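Local coordinates for probable outer membrane protein (Pseudomonas aeruginosa, PDB 3DWO), which probably transports long-chain fatty acids or other hydrophobic compounds across the bacterial outer membrane, as a beta-barrel channel of the FadL family, at residues A11-G19 with R378-G386; A30-F39 with S149-L160. All coordinates share one frame; numbering follows the deposited sequence.

How the contacts relate
Both contacts join the N-terminal region, which is folded inside the barrel, to the inner side of the antiparallel strands that form the wall. Helix 10-14 and helix 29-32 follow each other in the chain, and segments 11-19 and 30-39 begin within them: contact 1 sets 11-19 against strand 378-388, late in the chain, while contact 2 sets 30-39 against the hairpin of strands 138-153 and 158-177. Along the chain the two segments of contact 2 fall between those of contact 1. The contact centres are about 23 Å apart and the nearest atoms about 8 Å, so the N-terminal region is tied to two separate parts of the wall, consistent with the plugged barrel of the FadL family.

Contact 1: A11-G19 with R378-G386; sequences AGWGRAMAG and RYFASLGAG. With C8E ((hydroxyethyloxy)tri(ethyloxy)octane), chain F; C8E ((hydroxyethyloxy)tri(ethyloxy)octane), chain E.
With chi1 at -74°, F380 holds its ring anti to its own carbonyl carbon and over toward the helix end and the R15-A18 turn that follows it, while bends at chi2 and chi3 of M17 (68° and 76°) fold its methyl back to meet that ring. M17 CE lies 3.8 Å from F380 CE1. The same ring carbon, F380 CE1, is 4.0 Å from W13 CZ3, and the tryptophan atom sits near the plane of the phenyl ring, at its edge. M17 SD stands 4.1 Å above one face of the W13 ring, offset toward the rim; the sulfur meets the indole while CE meets the phenyl. Helix 10-14 ends here in a Schellman motif: M17 N bonds to G12 O at 2.7 Å, and A16, with positive phi, is the C-prime residue. This helix end rests on the inner wall of the FadL-type barrel, where two glycines, G14 and G384, approach to 4.0 Å between CA atoms. S382 OG lies 2.9 Å from W13 O, at best a weak and doubtful bond, since S402 OG on the adjacent strand is also a partner and the place of W13 O is less sure. Toward the start of the strand, the detergent of chain F lies over one face of Y379, and that of chain E passes the R378 guanidinium, with C14 3.4 Å from R378 NH1.

Contact 2: A30-F39 with S149-L160; sequences AFNNPAAMAF and SLSFKVNDNFSL
S149 and S159 supply the two hydrogen bonds between 30-39 and the beta hairpin 149-160, part of the barrel wall of this FadL-family protein. The hairpin shape is borne out by the paired backbone bonds between F152 and L160, and by F158 O, which accepts from both V154 N and N155 N near the turn. S149 OG donates to A30 O over 2.7 Å; it lies in the carbonyl plane of A30 and meets a lone pair of the oxygen, where the angle between the carbonyl carbon and the donor is 129°. The S159 OG bond to A35 O, 2.9 Å long, is built differently: its donor stands 56° out of the carbonyl plane. A38 N also donates to A35 O, from the opposite face, so two bonds grip this oxygen.

Van der Waals contacts accompany these bonds. A38 CB meets S159 CB at 3.6 Å, and P34 CB lies 3.8 Å from S149 CB. M37 reaches along the strand, its chain bent at chi3 (48°), which brings CE to 3.6 Å from S149 OG; A111 on the adjacent strand 110-125 and V103 on the next, 93-105, also touch this side chain. A35 CB rests against the backbone of L160.

F39 makes the ring contacts at the hairpin turn. K153 crosses the ring obliquely, its CD near F39 CE1, and F158 N approaches the ring edge near its plane. On the strand beyond the turn, F39 CE2 comes within 3.3 Å of S159 OG.

Contact 1: A11-G19 with R378-G386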
# COMPACT_ATOMS: atom_id res chain seq x y z
N ALA A 11 -9.99 0.50 -17.54
CA ALA A 11 -9.59 1.45 -18.58
C ALA A 11 -8.38 2.21 -18.07
O ALA A 11 -7.39 2.38 -18.78
CB ALA A 11 -10.74 2.41 -18.88
N GLY A 12 -8.45 2.67 -16.83
CA GLY A 12 -7.33 3.40 -16.24
C GLY A 12 -6.06 2.55 -16.24
O GLY A 12 -4.98 3.03 -16.62
N TRP A 13 -6.18 1.29 -15.82
CA TRP A 13 -5.02 0.40 -15.79
C TRP A 13 -4.44 0.24 -17.18
O TRP A 13 -3.22 0.14 -17.34
CB TRP A 13 -5.40 -0.98 -15.24
CG TRP A 13 -5.31 -1.07 -13.75
CD1 TRP A 13 -6.35 -1.06 -12.86
CD2 TRP A 13 -4.11 -1.14 -12.96
NE1 TRP A 13 -5.87 -1.11 -11.58
CE2 TRP A 13 -4.51 -1.15 -11.61
CE3 TRP A 13 -2.75 -1.18 -13.28
CZ2 TRP A 13 -3.58 -1.21 -10.56
CZ3 TRP A 13 -1.82 -1.24 -12.23
CH2 TRP A 13 -2.25 -1.25 -10.89
N GLY A 14 -5.31 0.23 -18.19
CA GLY A 14 -4.87 0.07 -19.56
C GLY A 14 -3.97 1.18 -20.07
O GLY A 14 -3.16 0.97 -20.97
N ARG A 15 -4.11 2.37 -19.49
CA ARG A 15 -3.28 3.50 -19.91
C ARG A 15 -2.37 4.00 -18.79
O ARG A 15 -2.00 5.18 -18.75
CB ARG A 15 -4.15 4.64 -20.44
CG ARG A 15 -5.34 4.98 -19.56
CD ARG A 15 -6.15 6.12 -20.16
NE ARG A 15 -7.31 6.44 -19.34
CZ ARG A 15 -8.56 6.05 -19.61
NH1 ARG A 15 -8.82 5.34 -20.69
NH2 ARG A 15 -9.53 6.38 -18.78
N ALA A 16 -2.00 3.10 -17.89
CA ALA A 16 -1.14 3.42 -16.76
C ALA A 16 -1.66 4.59 -15.94
O ALA A 16 -0.88 5.40 -15.43
CB ALA A 16 0.28 3.71 -17.25
N MET A 17 -2.98 4.68 -15.82
CA MET A 17 -3.63 5.75 -15.05
C MET A 17 -3.43 7.16 -15.61
O MET A 17 -3.75 8.14 -14.95
CB MET A 17 -3.15 5.72 -13.60
CG MET A 17 -3.69 4.57 -12.75
SD MET A 17 -3.10 2.93 -13.22
CE MET A 17 -1.45 2.96 -12.53
N ALA A 18 -2.90 7.27 -16.83
CA ALA A 18 -2.67 8.58 -17.43
C ALA A 18 -3.98 9.31 -17.69
O ALA A 18 -4.92 8.75 -18.24
CB ALA A 18 -1.89 8.43 -18.74
N GLY A 19 -4.04 10.58 -17.28
CA GLY A 19 -5.25 11.36 -17.47
C GLY A 19 -6.22 11.21 -16.31
O GLY A 19 -7.26 11.86 -16.28
N ARG A 378 9.39 2.57 -9.60
CA ARG A 378 8.82 1.63 -10.56
C ARG A 378 8.51 2.27 -11.90
O ARG A 378 8.24 3.47 -11.99
CB ARG A 378 7.50 1.02 -10.06
CG ARG A 378 7.47 0.46 -8.65
CD ARG A 378 7.17 1.55 -7.64
NE ARG A 378 6.81 0.97 -6.35
CZ ARG A 378 5.64 0.39 -6.09
NH1 ARG A 378 4.71 0.31 -7.04
NH2 ARG A 378 5.39 -0.11 -4.89
N TYR A 379 8.55 1.46 -12.95
CA TYR A 379 8.19 1.90 -14.28
C TYR A 379 6.96 1.05 -14.59
O TYR A 379 6.99 -0.17 -14.42
CB TYR A 379 9.28 1.60 -15.31
CG TYR A 379 10.28 2.71 -15.53
CD1 TYR A 379 9.88 4.04 -15.55
CD2 TYR A 379 11.62 2.42 -15.77
CE1 TYR A 379 10.79 5.06 -15.80
CE2 TYR A 379 12.54 3.43 -16.02
CZ TYR A 379 12.12 4.74 -16.04
OH TYR A 379 13.04 5.74 -16.28
N PHE A 380 5.87 1.69 -15.00
CA PHE A 380 4.65 0.96 -15.33
C PHE A 380 4.43 0.95 -16.84
O PHE A 380 4.55 1.99 -17.49
CB PHE A 380 3.31 1.55 -14.80
CG PHE A 380 3.07 1.39 -13.39
CD1 PHE A 380 1.84 0.91 -12.95
CD2 PHE A 380 4.00 1.81 -12.45
CE1 PHE A 380 1.55 0.85 -11.58
CE2 PHE A 380 3.72 1.76 -11.08
CZ PHE A 380 2.48 1.28 -10.65
N ALA A 381 4.14 -0.22 -17.38
CA ALA A 381 3.87 -0.38 -18.81
C ALA A 381 2.52 -1.08 -18.93
O ALA A 381 2.36 -2.21 -18.47
CB ALA A 381 4.96 -1.23 -19.47
N SER A 382 1.55 -0.41 -19.56
CA SER A 382 0.21 -0.97 -19.69
C SER A 382 -0.35 -1.03 -21.11
O SER A 382 -0.02 -0.19 -21.96
CB SER A 382 -0.79 -0.18 -18.84
OG SER A 382 -0.37 -0.07 -17.49
N LEU A 383 -1.21 -2.01 -21.34
CA LEU A 383 -1.90 -2.21 -22.61
C LEU A 383 -3.36 -2.49 -22.25
O LEU A 383 -3.63 -3.20 -21.27
CB LEU A 383 -1.33 -3.42 -23.37
CG LEU A 383 0.09 -3.29 -23.91
CD1 LEU A 383 0.49 -4.60 -24.58
CD2 LEU A 383 0.17 -2.13 -24.91
N GLY A 384 -4.29 -1.94 -23.02
CA GLY A 384 -5.70 -2.17 -22.73
C GLY A 384 -6.60 -2.17 -23.95
O GLY A 384 -6.22 -1.69 -25.02
N ALA A 385 -7.80 -2.71 -23.79
CA ALA A 385 -8.77 -2.76 -24.88
C ALA A 385 -10.18 -2.68 -24.32
O ALA A 385 -10.44 -3.12 -23.20
CB ALA A 385 -8.59 -4.05 -25.67
N GLY A 386 -11.09 -2.10 -25.10
CA GLY A 386 -12.47 -1.96 -24.68
C GLY A 386 -13.44 -2.33 -25.79
O GLY A 386 -13.19 -2.05 -26.96
C2 C8E F . 12.11 -1.58 -18.19
C3 C8E F . 13.44 -1.11 -17.82
C4 C8E F . 13.79 -1.74 -16.56
C5 C8E F . 14.29 -0.70 -15.61
C6 C8E F . 14.04 -1.07 -14.21
C7 C8E F . 12.90 -0.21 -13.90
C8 C8E F . 13.08 0.43 -12.57
O9 C8E F . 12.79 1.79 -12.24
C10 C8E F . 13.49 2.82 -12.92
C11 C8E F . 12.97 4.12 -12.38
C1 C8E E . -4.44 -8.09 0.33
C2 C8E E . -3.15 -7.55 -0.09
C3 C8E E . -3.21 -6.20 -0.63
C4 C8E E . -3.24 -6.31 -2.08
C5 C8E E . -2.30 -5.32 -2.65
C6 C8E E . -2.63 -5.08 -4.04
C7 C8E E . -1.47 -4.31 -4.44
C8 C8E E . -1.03 -4.81 -5.75
O9 C8E E . -0.24 -4.13 -6.70
C10 C8E E . -0.70 -2.91 -7.25
C11 C8E E . 0.39 -2.49 -8.19
O12 C8E E . 1.65 -2.39 -7.51
C13 C8E E . 2.83 -2.33 -8.37
C14 C8E E . 4.25 -2.87 -8.02
O15 C8E E . 4.69 -4.16 -7.50
C16 C8E E . 4.72 -4.16 -6.06
C17 C8E E . 6.05 -3.71 -5.45
O18 C8E E . 6.96 -4.63 -4.81
C19 C8E E . 6.70 -4.76 -3.38
C20 C8E E . 7.70 -4.28 -2.26
O21 C8E E . 7.39 -3.08 -1.55

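Contact 2: A30-F39 with S149-L160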
# COMPACT_ATOMS: atom_id res chain seq x y z
N ALA A 30 -16.08 9.37 -9.54
CA ALA A 30 -16.83 9.43 -8.29
C ALA A 30 -15.89 9.53 -7.08
O ALA A 30 -16.26 10.06 -6.03
CB ALA A 30 -17.72 8.21 -8.16
N PHE A 31 -14.66 9.04 -7.23
CA PHE A 31 -13.70 9.09 -6.14
C PHE A 31 -12.44 9.89 -6.46
O PHE A 31 -12.07 10.80 -5.72
CB PHE A 31 -13.29 7.66 -5.74
CG PHE A 31 -12.21 7.61 -4.69
CD1 PHE A 31 -12.46 8.03 -3.39
CD2 PHE A 31 -10.94 7.15 -5.01
CE1 PHE A 31 -11.46 7.99 -2.42
CE2 PHE A 31 -9.92 7.11 -4.05
CZ PHE A 31 -10.18 7.53 -2.75
N ASN A 32 -11.80 9.56 -7.58
CA ASN A 32 -10.57 10.21 -8.00
C ASN A 32 -10.65 11.74 -8.18
O ASN A 32 -9.77 12.47 -7.73
CB ASN A 32 -10.05 9.50 -9.24
CG ASN A 32 -9.76 8.02 -8.97
OD1 ASN A 32 -9.03 7.69 -8.05
ND2 ASN A 32 -10.36 7.14 -9.77
N ASN A 33 -11.69 12.21 -8.85
CA ASN A 33 -11.89 13.65 -9.01
C ASN A 33 -13.38 13.82 -9.22
O ASN A 33 -13.88 13.81 -10.34
CB ASN A 33 -11.13 14.24 -10.21
CG ASN A 33 -11.05 15.77 -10.14
OD1 ASN A 33 -12.02 16.44 -9.78
ND2 ASN A 33 -9.89 16.32 -10.49
N PRO A 34 -14.13 13.97 -8.11
CA PRO A 34 -15.58 14.13 -8.16
C PRO A 34 -16.07 15.27 -9.06
O PRO A 34 -17.17 15.20 -9.62
CB PRO A 34 -15.96 14.31 -6.69
CG PRO A 34 -14.73 14.93 -6.09
CD PRO A 34 -13.63 14.13 -6.74
N ALA A 35 -15.26 16.31 -9.22
CA ALA A 35 -15.65 17.44 -10.06
C ALA A 35 -15.94 17.02 -11.50
O ALA A 35 -16.86 17.54 -12.13
CB ALA A 35 -14.56 18.51 -10.03
N ALA A 36 -15.15 16.08 -12.02
CA ALA A 36 -15.31 15.61 -13.40
C ALA A 36 -16.67 14.96 -13.62
O ALA A 36 -17.11 14.75 -14.76
CB ALA A 36 -14.20 14.63 -13.75
N MET A 37 -17.34 14.64 -12.52
CA MET A 37 -18.64 14.00 -12.56
C MET A 37 -19.68 14.95 -13.18
O MET A 37 -20.69 14.52 -13.74
CB MET A 37 -19.03 13.65 -11.12
CG MET A 37 -19.77 12.36 -10.94
SD MET A 37 -19.63 11.79 -9.23
CE MET A 37 -20.01 13.27 -8.31
N ALA A 38 -19.42 16.25 -13.09
CA ALA A 38 -20.32 17.26 -13.61
C ALA A 38 -20.42 17.24 -15.14
O ALA A 38 -21.26 17.92 -15.72
CB ALA A 38 -19.87 18.64 -13.14
N PHE A 39 -19.57 16.45 -15.78
CA PHE A 39 -19.59 16.37 -17.23
C PHE A 39 -19.99 15.00 -17.75
O PHE A 39 -19.86 14.70 -18.93
CB PHE A 39 -18.22 16.78 -17.77
CG PHE A 39 -17.87 18.20 -17.46
CD1 PHE A 39 -18.47 19.24 -18.18
CD2 PHE A 39 -17.01 18.52 -16.42
CE1 PHE A 39 -18.22 20.58 -17.85
CE2 PHE A 39 -16.75 19.85 -16.08
CZ PHE A 39 -17.36 20.88 -16.80
N SER A 149 -19.88 11.05 -3.06
CA SER A 149 -19.41 12.35 -3.50
C SER A 149 -20.46 13.15 -4.25
O SER A 149 -21.48 12.61 -4.70
CB SER A 149 -18.17 12.21 -4.38
OG SER A 149 -18.47 11.50 -5.57
N LEU A 150 -20.19 14.44 -4.40
CA LEU A 150 -21.11 15.34 -5.06
C LEU A 150 -20.33 16.30 -5.95
O LEU A 150 -19.25 16.75 -5.58
CB LEU A 150 -21.88 16.13 -4.00
CG LEU A 150 -23.31 16.56 -4.29
CD1 LEU A 150 -24.18 15.32 -4.54
CD2 LEU A 150 -23.84 17.36 -3.11
N SER A 151 -20.88 16.62 -7.12
CA SER A 151 -20.22 17.56 -8.02
C SER A 151 -21.16 18.72 -8.32
O SER A 151 -22.38 18.54 -8.38
CB SER A 151 -19.81 16.88 -9.33
OG SER A 151 -20.95 16.55 -10.10
N PHE A 152 -20.59 19.90 -8.50
CA PHE A 152 -21.38 21.09 -8.80
C PHE A 152 -20.79 21.83 -10.00
O PHE A 152 -19.63 22.26 -9.96
CB PHE A 152 -21.43 22.02 -7.59
CG PHE A 152 -22.15 23.31 -7.85
CD1 PHE A 152 -21.45 24.50 -8.01
CD2 PHE A 152 -23.54 23.34 -7.93
CE1 PHE A 152 -22.12 25.70 -8.26
CE2 PHE A 152 -24.23 24.53 -8.18
CZ PHE A 152 -23.52 25.71 -8.34
N LYS A 153 -21.58 21.96 -11.05
CA LYS A 153 -21.13 22.66 -12.25
C LYS A 153 -21.30 24.17 -12.09
O LYS A 153 -22.41 24.66 -11.92
CB LYS A 153 -21.90 22.16 -13.47
CG LYS A 153 -21.41 22.75 -14.78
CD LYS A 153 -21.62 21.82 -15.96
CE LYS A 153 -23.09 21.57 -16.23
NZ LYS A 153 -23.28 20.68 -17.41
N VAL A 154 -20.18 24.89 -12.14
CA VAL A 154 -20.19 26.35 -12.02
C VAL A 154 -20.44 26.98 -13.38
O VAL A 154 -21.26 27.88 -13.52
CB VAL A 154 -18.84 26.86 -11.47
CG1 VAL A 154 -18.89 28.38 -11.32
CG2 VAL A 154 -18.53 26.20 -10.14
N ASN A 155 -19.70 26.50 -14.38
CA ASN A 155 -19.81 26.96 -15.76
C ASN A 155 -19.77 25.73 -16.63
O ASN A 155 -19.74 24.60 -16.14
CB ASN A 155 -18.62 27.84 -16.16
CG ASN A 155 -18.53 29.11 -15.36
OD1 ASN A 155 -19.53 29.81 -15.17
ND2 ASN A 155 -17.33 29.44 -14.89
N ASP A 156 -19.76 25.94 -17.94
CA ASP A 156 -19.70 24.83 -18.88
C ASP A 156 -18.22 24.55 -19.10
O ASP A 156 -17.84 23.71 -19.91
CB ASP A 156 -20.37 25.22 -20.20
CG ASP A 156 -21.81 25.65 -20.01
OD1 ASP A 156 -22.62 24.85 -19.49
OD2 ASP A 156 -22.14 26.80 -20.39
N ASN A 157 -17.38 25.28 -18.36
CA ASN A 157 -15.93 25.13 -18.46
C ASN A 157 -15.28 24.90 -17.10
O ASN A 157 -14.06 24.78 -17.00
CB ASN A 157 -15.31 26.38 -19.09
CG ASN A 157 -16.07 26.86 -20.31
OD1 ASN A 157 -16.26 26.11 -21.27
ND2 ASN A 157 -16.51 28.11 -20.28
N PHE A 158 -16.09 24.85 -16.05
CA PHE A 158 -15.55 24.68 -14.71
C PHE A 158 -16.55 24.05 -13.74
O PHE A 158 -17.75 24.35 -13.78
CB PHE A 158 -15.10 26.03 -14.17
CG PHE A 158 -14.34 25.94 -12.88
CD1 PHE A 158 -13.04 25.46 -12.86
CD2 PHE A 158 -14.93 26.33 -11.68
CE1 PHE A 158 -12.33 25.37 -11.66
CE2 PHE A 158 -14.23 26.24 -10.48
CZ PHE A 158 -12.93 25.77 -10.47
N SER A 159 -16.05 23.19 -12.87
CA SER A 159 -16.88 22.53 -11.88
C SER A 159 -16.05 22.18 -10.65
O SER A 159 -14.82 22.16 -10.71
CB SER A 159 -17.50 21.26 -12.45
OG SER A 159 -16.51 20.30 -12.77
N LEU A 160 -16.74 21.91 -9.55
CA LEU A 160 -16.09 21.55 -8.31
C LEU A 160 -16.67 20.23 -7.82
O LEU A 160 -17.75 19.82 -8.26
CB LEU A 160 -16.31 22.65 -7.27
CG LEU A 160 -15.85 24.05 -7.71
CD1 LEU A 160 -16.22 25.06 -6.65
CD2 LEU A 160 -14.36 24.04 -7.95